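Local structure of prophenoloxidase b (Marsupenaeus japonicus, 3WKY) at residues A[486-492]-A[541-547]; A[500-506]-A[529-535]. The protein probably oxidises monophenols and o-diphenols once activated, as a type 3 copper phenoloxidase zymogen whose site here holds a dicopper-dioxygen cluster. All blocks are in the same frame, centred on the assembly; numbering follows the deposited sequence. Where two conformers were deposited one is given.

Interaction 1. Residues A[486-492]-A[541-547]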
loop_
_atom_site.group_PDB
_atom_site.type_symbol
_atom_site.label_atom_id
_atom_site.label_comp_id
_atom_site.label_asym_id
_atom_site.label_seq_id
_atom_site.Cartn_x
_atom_site.Cartn_y
_atom_site.Cartn_z
ATOM N N SER A 486 -11.711 39.567 38.683
ATOM C CA SER A 486 -12.008 38.937 39.956
ATOM C C SER A 486 -13.314 38.163 39.845
ATOM O O SER A 486 -14.052 38.304 38.868
ATOM C CB SER A 486 -12.124 39.977 41.066
ATOM O OG SER A 486 -13.356 40.660 40.958
ATOM N N TYR A 487 -13.580 37.320 40.832
ATOM C CA TYR A 487 -14.857 36.620 40.892
ATOM C C TYR A 487 -15.335 36.593 42.339
ATOM O O TYR A 487 -14.523 36.647 43.265
ATOM C CB TYR A 487 -14.777 35.199 40.304
ATOM C CG TYR A 487 -13.883 34.244 41.060
ATOM C CD1 TYR A 487 -14.321 33.620 42.220
ATOM C CD2 TYR A 487 -12.609 33.933 40.592
ATOM C CE1 TYR A 487 -13.509 32.755 42.913
ATOM C CE2 TYR A 487 -11.794 33.052 41.276
ATOM C CZ TYR A 487 -12.244 32.466 42.427
ATOM O OH TYR A 487 -11.435 31.594 43.118
ATOM N N THR A 488 -16.644 36.501 42.530
ATOM C CA THR A 488 -17.194 36.398 43.877
ATOM C C THR A 488 -18.144 35.215 43.969
ATOM O O THR A 488 -19.038 35.051 43.128
ATOM C CB THR A 488 -17.908 37.693 44.296
ATOM O OG1 THR A 488 -16.959 38.767 44.301
ATOM C CG2 THR A 488 -18.510 37.549 45.704
ATOM N N ILE A 489 -17.926 34.384 44.984
ATOM C CA ILE A 489 -18.787 33.252 45.238
ATOM C C ILE A 489 -19.631 33.583 46.466
ATOM O O ILE A 489 -19.091 33.947 47.510
ATOM C CB ILE A 489 -17.978 31.982 45.545
ATOM C CG1 ILE A 489 -16.911 31.735 44.462
ATOM C CG2 ILE A 489 -18.909 30.776 45.681
ATOM C CD1 ILE A 489 -17.466 31.685 43.043
ATOM N N THR A 490 -20.946 33.468 46.328
ATOM C CA THR A 490 -21.845 33.640 47.468
ATOM C C THR A 490 -22.186 32.256 48.003
ATOM O O THR A 490 -22.672 31.401 47.251
ATOM C CB THR A 490 -23.131 34.359 47.047
ATOM O OG1 THR A 490 -22.799 35.627 46.455
ATOM C CG2 THR A 490 -24.044 34.599 48.259
ATOM N N VAL A 491 -21.921 32.021 49.287
ATOM C CA VAL A 491 -22.221 30.726 49.886
ATOM C C VAL A 491 -23.096 30.874 51.133
ATOM O O VAL A 491 -23.230 31.968 51.682
ATOM C CB VAL A 491 -20.955 29.950 50.260
ATOM C CG1 VAL A 491 -20.023 29.823 49.050
ATOM C CG2 VAL A 491 -20.227 30.621 51.410
ATOM N N ASN A 492 -23.689 29.768 51.567
ATOM C CA ASN A 492 -24.398 29.744 52.840
ATOM C C ASN A 492 -23.916 28.612 53.722
ATOM O O ASN A 492 -23.796 27.467 53.274
ATOM C CB ASN A 492 -25.911 29.620 52.647
ATOM C CG ASN A 492 -26.674 29.789 53.959
ATOM O OD1 ASN A 492 -26.550 30.821 54.618
ATOM N ND2 ASN A 492 -27.456 28.776 54.345
ATOM N N GLY A 541 -24.439 31.313 58.397
ATOM C CA GLY A 541 -25.027 32.331 57.549
ATOM C C GLY A 541 -24.338 32.509 56.202
ATOM O O GLY A 541 -23.515 31.690 55.777
ATOM N N ILE A 542 -24.673 33.612 55.544
ATOM C CA ILE A 542 -24.204 33.899 54.193
ATOM C C ILE A 542 -22.821 34.551 54.173
ATOM O O ILE A 542 -22.507 35.386 55.013
ATOM C CB ILE A 542 -25.237 34.779 53.447
ATOM C CG1 ILE A 542 -26.449 33.931 53.059
ATOM C CG2 ILE A 542 -24.633 35.439 52.216
ATOM C CD1 ILE A 542 -27.431 34.637 52.156
ATOM N N ALA A 543 -21.978 34.149 53.220
ATOM C CA ALA A 543 -20.659 34.763 53.069
ATOM C C ALA A 543 -20.357 35.016 51.599
ATOM O O ALA A 543 -20.871 34.317 50.716
ATOM C CB ALA A 543 -19.573 33.894 53.696
ATOM N N TYR A 544 -19.541 36.033 51.351
ATOM C CA TYR A 544 -19.088 36.359 50.008
ATOM C C TYR A 544 -17.588 36.152 49.975
ATOM O O TYR A 544 -16.863 36.684 50.820
ATOM C CB TYR A 544 -19.432 37.808 49.659
ATOM C CG TYR A 544 -20.897 38.138 49.846
ATOM C CD1 TYR A 544 -21.828 37.811 48.871
ATOM C CD2 TYR A 544 -21.350 38.771 51.000
ATOM C CE1 TYR A 544 -23.166 38.098 49.035
ATOM C CE2 TYR A 544 -22.692 39.064 51.168
ATOM C CZ TYR A 544 -23.594 38.724 50.182
ATOM O OH TYR A 544 -24.931 39.007 50.328
ATOM N N ILE A 545 -17.115 35.356 49.020
ATOM C CA ILE A 545 -15.686 35.104 48.901
ATOM C C ILE A 545 -15.234 35.621 47.543
ATOM O O ILE A 545 -15.748 35.195 46.503
ATOM C CB ILE A 545 -15.341 33.609 49.038
ATOM C CG1 ILE A 545 -15.761 33.081 50.411
ATOM C CG2 ILE A 545 -13.855 33.390 48.846
ATOM C CD1 ILE A 545 -16.928 32.133 50.363
ATOM N N THR A 546 -14.290 36.557 47.565
ATOM C CA THR A 546 -13.839 37.243 46.363
ATOM C C THR A 546 -12.372 36.919 46.125
ATOM O O THR A 546 -11.556 37.022 47.043
ATOM C CB THR A 546 -13.982 38.767 46.516
ATOM O OG1 THR A 546 -15.371 39.116 46.534
ATOM C CG2 THR A 546 -13.294 39.492 45.363
ATOM N N ARG A 547 -12.042 36.513 44.900
ATOM C CA ARG A 547 -10.664 36.223 44.542
ATOM C C ARG A 547 -10.255 37.022 43.324
ATOM O O ARG A 547 -11.031 37.170 42.375
ATOM C CB ARG A 547 -10.487 34.728 44.249
ATOM C CG ARG A 547 -10.514 33.864 45.491
ATOM C CD ARG A 547 -9.162 33.842 46.175
ATOM N NE ARG A 547 -8.301 32.807 45.604
ATOM C CZ ARG A 547 -7.157 32.396 46.142
ATOM N NH1 ARG A 547 -6.721 32.937 47.270
ATOM N NH2 ARG A 547 -6.448 31.439 45.552
#
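With CG lodged between its own backbone N and carbonyl carbon (chi1 65°), Tyr-487 raises its ring beside Arg-547, whose CG is turned to the side of its backbone N; the two side chains rise together from neighbouring strands. The strands belong to the three-stranded antiparallel sheet of the hemocyanin-type ig-like domain, 485-493 being the middle strand and 541-548 an outer one within the chain. CB of Arg-547 lies over one face of the tyrosine ring, a CH-pi contact 3.9 Å from the centroid of the Tyr-487 ring. Beyond CB the arginine leads away from the strand pair, its guanidinium plane 65° from that of the ring, and the polar ends of both side chains go to the carboxylate of Asp-531.

Six backbone hydrogen bonds tie the strands through the pairs Tyr-487/Arg-547, Ile-489/Ile-545 and Val-491/Ala-543. That between Ile-489 N and Ile-545 O is 2.8 Å long, and the link from Val-491 N to Ala-543 O is nearly straight, with an angle of 170° at the hydrogen. The same three pairs form an inward face: CG2 of Val-491 meets CD1 of Ile-545 at 3.8 Å, the two side chains crossing at about a right angle, while Met-501 and Leu-503 of strand 501-509 pack against this surface.

On the other face the character turns polar and more exposed. Thr-490 and Tyr-544 lie side by side, OG1 of Thr-490 reaching the ring edge 3.4 Å from CD1 of Tyr-544. At the next pair on this face, OG1 of Thr-488 is hydrogen-bonded to OG1 of Thr-546 at 2.8 Å.

Interaction 2. Residues A[500-506]-A[529-535]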
loop_
_atom_site.group_PDB
_atom_site.type_symbol
_atom_site.label_atom_id
_atom_site.label_comp_id
_atom_site.label_asym_id
_atom_site.label_seq_id
_atom_site.Cartn_x
_atom_site.Cartn_y
_atom_site.Cartn_z
ATOM N N ARG A 500 -14.849 25.237 57.699
ATOM C CA ARG A 500 -13.762 25.459 56.754
ATOM C C ARG A 500 -14.177 24.842 55.427
ATOM O O ARG A 500 -14.829 23.794 55.397
ATOM C CB ARG A 500 -12.480 24.767 57.213
ATOM C CG ARG A 500 -11.909 25.238 58.536
ATOM C CD ARG A 500 -10.555 24.575 58.809
ATOM N NE ARG A 500 -10.578 23.132 58.564
ATOM C CZ ARG A 500 -11.138 22.244 59.383
ATOM N NH1 ARG A 500 -11.729 22.654 60.499
ATOM N NH2 ARG A 500 -11.114 20.948 59.090
ATOM N N MET A 501 -13.807 25.483 54.329
ATOM C CA MET A 501 -14.055 24.861 53.043
ATOM C C MET A 501 -12.951 25.151 52.041
ATOM O O MET A 501 -12.183 26.109 52.197
ATOM C CB MET A 501 -15.396 25.314 52.494
ATOM C CG MET A 501 -15.438 26.767 52.213
ATOM S SD MET A 501 -15.864 26.969 50.497
ATOM C CE MET A 501 -17.119 28.220 50.660
ATOM N N LYS A 502 -12.868 24.293 51.031
ATOM C CA LYS A 502 -11.984 24.520 49.894
ATOM C C LYS A 502 -12.862 24.772 48.664
ATOM O O LYS A 502 -13.766 23.991 48.370
ATOM C CB LYS A 502 -11.064 23.318 49.689
ATOM C CG LYS A 502 -10.354 23.303 48.332
ATOM C CD LYS A 502 -9.095 22.439 48.375
ATOM C CE LYS A 502 -7.910 23.251 48.868
ATOM N NZ LYS A 502 -6.667 22.435 48.965
ATOM N N LEU A 503 -12.635 25.893 47.986
ATOM C CA LEU A 503 -13.353 26.187 46.756
ATOM C C LEU A 503 -12.547 25.579 45.604
ATOM O O LEU A 503 -11.323 25.696 45.568
ATOM C CB LEU A 503 -13.504 27.686 46.563
ATOM C CG LEU A 503 -14.630 28.300 47.405
ATOM C CD1 LEU A 503 -14.584 29.817 47.333
ATOM C CD2 LEU A 503 -15.971 27.779 46.907
ATOM N N ARG A 504 -13.242 24.914 44.688
ATOM C CA ARG A 504 -12.581 24.256 43.560
ATOM C C ARG A 504 -13.276 24.765 42.327
ATOM O O ARG A 504 -14.468 24.531 42.145
ATOM C CB ARG A 504 -12.772 22.754 43.672
ATOM C CG ARG A 504 -12.227 22.170 44.958
ATOM C CD ARG A 504 -12.575 20.718 45.073
ATOM N NE ARG A 504 -12.142 20.170 46.348
ATOM C CZ ARG A 504 -10.939 19.664 46.586
ATOM N NH1 ARG A 504 -10.026 19.598 45.612
ATOM N NH2 ARG A 504 -10.655 19.200 47.793
ATOM N N ILE A 505 -12.538 25.472 41.481
ATOM C CA ILE A 505 -13.141 26.162 40.350
ATOM C C ILE A 505 -12.455 25.720 39.058
ATOM O O ILE A 505 -11.232 25.773 38.974
ATOM C CB ILE A 505 -12.999 27.671 40.520
ATOM C CG1 ILE A 505 -13.682 28.074 41.843
ATOM C CG2 ILE A 505 -13.602 28.399 39.338
ATOM C CD1 ILE A 505 -13.954 29.545 42.006
ATOM N N PHE A 506 -13.240 25.269 38.076
ATOM C CA PHE A 506 -12.673 24.727 36.823
ATOM C C PHE A 506 -13.381 25.322 35.612
ATOM O O PHE A 506 -14.541 25.731 35.702
ATOM C CB PHE A 506 -12.784 23.190 36.792
ATOM C CG PHE A 506 -11.883 22.496 37.777
ATOM C CD1 PHE A 506 -12.285 22.290 39.088
ATOM C CD2 PHE A 506 -10.622 22.054 37.392
ATOM C CE1 PHE A 506 -11.442 21.654 40.001
ATOM C CE2 PHE A 506 -9.782 21.417 38.296
ATOM C CZ PHE A 506 -10.195 21.211 39.598
ATOM N N GLU A 529 -7.950 23.756 35.756
ATOM C CA GLU A 529 -8.005 24.469 37.030
ATOM C C GLU A 529 -7.989 25.981 36.833
ATOM O O GLU A 529 -7.151 26.520 36.114
ATOM C CB GLU A 529 -6.844 24.030 37.939
ATOM C CG GLU A 529 -6.860 24.681 39.339
ATOM C CD GLU A 529 -5.834 24.071 40.269
ATOM O OE1 GLU A 529 -5.639 22.826 40.220
ATOM O OE2 GLU A 529 -5.218 24.837 41.048
ATOM N N VAL A 530 -8.933 26.663 37.485
ATOM C CA VAL A 530 -8.987 28.119 37.507
ATOM C C VAL A 530 -8.444 28.578 38.860
ATOM O O VAL A 530 -7.600 29.479 38.933
ATOM C CB VAL A 530 -10.432 28.621 37.368
ATOM C CG1 VAL A 530 -10.529 30.136 37.655
ATOM C CG2 VAL A 530 -10.974 28.307 35.988
ATOM N N ASP A 531 -8.911 27.920 39.920
ATOM C CA ASP A 531 -8.551 28.298 41.288
ATOM C C ASP A 531 -9.035 27.226 42.255
ATOM O O ASP A 531 -10.223 26.876 42.269
ATOM C CB ASP A 531 -9.197 29.650 41.631
ATOM C CG ASP A 531 -8.420 30.440 42.690
ATOM O OD1 ASP A 531 -7.336 29.998 43.130
ATOM O OD2 ASP A 531 -8.897 31.537 43.063
ATOM N N VAL A 532 -8.113 26.691 43.049
ATOM C CA VAL A 532 -8.446 25.698 44.064
ATOM C C VAL A 532 -7.715 26.123 45.325
ATOM O O VAL A 532 -6.489 26.161 45.340
ATOM C CB VAL A 532 -7.989 24.273 43.649
ATOM C CG1 VAL A 532 -8.084 23.305 44.830
ATOM C CG2 VAL A 532 -8.808 23.770 42.463
ATOM N N PHE A 533 -8.458 26.471 46.378
ATOM C CA PHE A 533 -7.831 27.061 47.555
ATOM C C PHE A 533 -8.730 26.933 48.787
ATOM O O PHE A 533 -9.953 26.793 48.654
ATOM C CB PHE A 533 -7.558 28.544 47.289
ATOM C CG PHE A 533 -8.805 29.373 47.207
ATOM C CD1 PHE A 533 -9.530 29.446 46.024
ATOM C CD2 PHE A 533 -9.270 30.063 48.320
ATOM C CE1 PHE A 533 -10.690 30.193 45.946
ATOM C CE2 PHE A 533 -10.426 30.810 48.249
ATOM C CZ PHE A 533 -11.140 30.875 47.063
ATOM N N GLU A 534 -8.134 26.985 49.979
ATOM C CA GLU A 534 -8.931 26.980 51.207
ATOM C C GLU A 534 -9.304 28.399 51.633
ATOM O O GLU A 534 -8.505 29.326 51.535
ATOM C CB GLU A 534 -8.224 26.249 52.358
ATOM C CG GLU A 534 -9.089 26.155 53.623
ATOM C CD GLU A 534 -8.464 25.328 54.732
ATOM O OE1 GLU A 534 -7.521 24.558 54.450
ATOM O OE2 GLU A 534 -8.924 25.454 55.890
ATOM N N THR A 535 -10.536 28.561 52.092
ATOM C CA THR A 535 -11.021 29.860 52.547
ATOM C C THR A 535 -10.759 30.031 54.036
ATOM O O THR A 535 -10.360 29.084 54.724
ATOM C CB THR A 535 -12.532 29.972 52.358
ATOM O OG1 THR A 535 -13.179 29.029 53.222
ATOM C CG2 THR A 535 -12.919 29.693 50.909
#
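Between Ile-505 and the corner at Val-530 the backbone bonding departs from regular antiparallel pairing. Ile-505 O accepts Val-530 N at 2.9 Å and, more weakly, Asp-531 N, while Ile-505 N donates to Asp-531 O. Two residues thus face one, a classic beta bulge that shifts the register by one before Phe-506 meets Glu-529. Farther along, Leu-503 and Phe-533 exchange a pair of bonds, and Thr-535 N reaches Met-501 O almost linearly, with 174° at the hydrogen.

Apolar contacts occupy both faces. Leu-503 and Phe-533 extend side by side, CD1 of Leu-503 lying 3.6 Å from CZ of Phe-533; the ring gets there because its CG sits between the backbone N and carbonyl carbon (chi1 69°). Beside the bulge, CG2 of Ile-505 packs 3.7 Å from CB of Val-530. These contacts lie at one edge of the large mixed sheet of the hemocyanin-type ig-like domain, where 528-534 is an outermost strand within the chain and 588-598 flanks 501-509 across from it. On the other face the Phe-506 ring meets CG2 of Val-532 with its CZ, 4.1 Å away, and brings CD2 within 3.6 Å of Glu-529 N. With an alanine here in place of Phe-506, CG2 of Val-532 and the Glu-529 backbone would probably lose the ring that packs on them, leaving a gap beside the bulge.

Charged groups are placed mostly by partners elsewhere: Arg-504 is paired with Asp-628, and the Glu-529 carboxylate is hydrogen-bonded to Ser-617, Ser-553 and Tyr-224. Across the strands, Arg-500 and Glu-534 form a long salt bridge, with NE of Arg-500 3.9 Å from OE2 of Glu-534, the carboxylate oxygen lying at the guanidinium edge.

How the interactions relate
Both interactions are antiparallel strand pairs of the ig-like domain, but in different sheets that pack against each other. The pairing 500-506/529-535 lies nearer the chain centre and has more buried residues, whereas 486-492/541-547 is farther out, with a more exposed face that carries threonines and a tyrosine. Its register is unbroken, while interaction 2 has a bulge. One place where the layers meet is Asp-531 of interaction 2: its OD2 lies 2.5 Å from OH of Tyr-487, a probable hydrogen bond, and 2.9 Å from NE of Arg-547, a salt bridge. Around this polar junction, Phe-533 and Ile-505 pack against Tyr-487, and Phe-533 also receives a cation-pi contact from Arg-547.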